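Long-range contact in protein Vng1086c (Halobacterium sp., PDB 2GF4), which is of unknown function but binds calcium and assembles from four copies of a largely helical chain of the UPF0058 family: residues E8-M13 and K52-L57. Residues are numbered along the deposited sequence; the frame is centred on the assembly and turned at random.
Sequences ELHEQM and KHAVFL
Val-55 is the residue to look at first: it lies against the 8-13 helix, and its two methyls do separate jobs. CG2, anti to its own carbonyl carbon, lies against the helix backbone, 3.7 Å from CA of His-10, with the CB of that histidine alongside. CG1, anti to the backbone N (chi1 168°), meets CD2 of Leu-9 at 4.0 Å, the two side chains crossing nearly at right angles; CG of selenomethionine Met-13, 4.5 Å from Val-55 CG1, packs more loosely. His-10 returns the approach, sliding past Val-55 in the opposite direction. Its CG is anti to the backbone N (chi1 -169°), which lays the imidazole over Ala-54, whose CB sits on one ring face, 3.4 Å from CE1 of His-10. Both ring nitrogens are held from outside the segments, NE2 by the hydroxyl of Tyr-34 and ND1 by ND1 of His-51, so the ring's rotation is pinned. A leucine at His-10 would lose both of these hydrogen bonds and would probably loosen the ties of helix 3-21 to Tyr-34 and to His-51 of helix 48-71. The histidine also lies near the calcium site, its side chain about 5 Å from that of the calcium ligand Glu-40. Segments 8-13, on helix 3-21, and 52-57, on helix 48-71, run in roughly the same direction, their axes 9.5 Å apart at closest approach and inclined by 29°. Helix 32-37 and Val-39 close over Ala-54, while Met-66 and Leu-62 of a second subunit pack on Leu-9 and Met-13 respectively.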
# COMPACT_ATOMS: atom_id res chain seq x y z
N GLU A 8 -4.54 19.83 -9.90
CA GLU A 8 -4.01 20.60 -8.78
C GLU A 8 -3.47 19.65 -7.71
O GLU A 8 -2.46 19.97 -7.08
CB GLU A 8 -5.10 21.53 -8.22
CG GLU A 8 -5.34 22.72 -9.16
CD GLU A 8 -6.52 23.59 -8.76
OE1 GLU A 8 -6.35 24.50 -7.93
OE2 GLU A 8 -7.63 23.38 -9.29
N LEU A 9 -4.12 18.51 -7.51
CA LEU A 9 -3.65 17.55 -6.51
C LEU A 9 -2.32 16.98 -7.00
O LEU A 9 -1.37 16.90 -6.22
CB LEU A 9 -4.69 16.44 -6.35
CG LEU A 9 -4.40 15.37 -5.29
CD1 LEU A 9 -4.32 16.01 -3.96
CD2 LEU A 9 -5.47 14.35 -5.29
N HIS A 10 -2.26 16.57 -8.26
CA HIS A 10 -1.02 16.06 -8.82
C HIS A 10 0.10 17.14 -8.68
O HIS A 10 1.20 16.79 -8.23
CB HIS A 10 -1.28 15.68 -10.27
CG HIS A 10 -0.18 14.90 -10.91
ND1 HIS A 10 -0.25 14.45 -12.22
CD2 HIS A 10 1.04 14.52 -10.45
CE1 HIS A 10 0.88 13.85 -12.52
NE2 HIS A 10 1.67 13.87 -11.47
N GLU A 11 -0.17 18.41 -9.00
CA GLU A 11 0.85 19.48 -8.89
C GLU A 11 1.40 19.54 -7.49
O GLU A 11 2.62 19.60 -7.32
CB GLU A 11 0.24 20.84 -9.24
CG GLU A 11 1.20 21.82 -9.93
CD GLU A 11 0.52 22.51 -11.10
OE1 GLU A 11 1.07 22.51 -12.23
OE2 GLU A 11 -0.59 23.06 -10.89
N GLN A 12 0.52 19.53 -6.48
CA GLN A 12 1.00 19.61 -5.11
C GLN A 12 1.76 18.35 -4.67
O GLN A 12 2.75 18.48 -3.94
CB GLN A 12 -0.18 19.89 -4.17
CG GLN A 12 -0.72 21.33 -4.28
CD GLN A 12 0.35 22.40 -4.12
OE1 GLN A 12 1.29 22.25 -3.34
NE2 GLN A 12 0.16 23.50 -4.82
N MSE A 13 1.34 17.16 -5.10
CA MSE A 13 2.07 15.95 -4.72
C MSE A 13 3.45 16.00 -5.34
O MSE A 13 4.37 15.37 -4.81
CB MSE A 13 1.32 14.72 -5.20
CG MSE A 13 0.15 14.40 -4.25
SE MSE A 13 0.79 14.03 -2.34
CE MSE A 13 1.87 12.27 -2.53
N LYS A 52 -4.97 10.17 -11.92
CA LYS A 52 -5.29 9.46 -10.67
C LYS A 52 -4.17 8.46 -10.42
O LYS A 52 -3.72 8.33 -9.29
CB LYS A 52 -6.57 8.67 -10.82
CG LYS A 52 -7.77 9.55 -10.72
CD LYS A 52 -8.98 8.70 -10.52
CE LYS A 52 -9.96 9.02 -11.60
NZ LYS A 52 -10.83 7.86 -11.89
N HIS A 53 -3.73 7.77 -11.48
CA HIS A 53 -2.68 6.77 -11.39
C HIS A 53 -1.42 7.46 -10.91
O HIS A 53 -0.75 6.94 -10.03
CB HIS A 53 -2.48 6.17 -12.77
CG HIS A 53 -1.57 4.96 -12.83
ND1 HIS A 53 -0.95 4.42 -11.72
CD2 HIS A 53 -1.19 4.20 -13.88
CE1 HIS A 53 -0.23 3.38 -12.09
NE2 HIS A 53 -0.36 3.23 -13.39
N ALA A 54 -1.10 8.63 -11.46
CA ALA A 54 0.11 9.32 -11.02
C ALA A 54 0.00 9.74 -9.56
O ALA A 54 0.99 9.64 -8.84
CB ALA A 54 0.38 10.56 -11.89
N VAL A 55 -1.15 10.19 -9.10
CA VAL A 55 -1.23 10.57 -7.70
C VAL A 55 -1.11 9.32 -6.82
O VAL A 55 -0.49 9.38 -5.76
CB VAL A 55 -2.51 11.34 -7.45
CG1 VAL A 55 -2.74 11.49 -5.99
CG2 VAL A 55 -2.35 12.71 -8.07
N PHE A 56 -1.69 8.22 -7.27
CA PHE A 56 -1.58 6.94 -6.56
C PHE A 56 -0.10 6.58 -6.39
O PHE A 56 0.34 6.29 -5.28
CB PHE A 56 -2.25 5.86 -7.40
CG PHE A 56 -2.15 4.50 -6.80
CD1 PHE A 56 -1.10 3.66 -7.11
CD2 PHE A 56 -3.14 4.04 -5.96
CE1 PHE A 56 -1.02 2.41 -6.55
CE2 PHE A 56 -3.07 2.80 -5.41
CZ PHE A 56 -2.02 1.98 -5.71
N LEU A 57 0.67 6.60 -7.47
CA LEU A 57 2.08 6.24 -7.36
C LEU A 57 2.87 7.14 -6.43
O LEU A 57 3.81 6.66 -5.78
CB LEU A 57 2.70 6.25 -8.75
CG LEU A 57 2.21 5.05 -9.57
CD1 LEU A 57 2.69 5.24 -10.97
CD2 LEU A 57 2.73 3.73 -8.99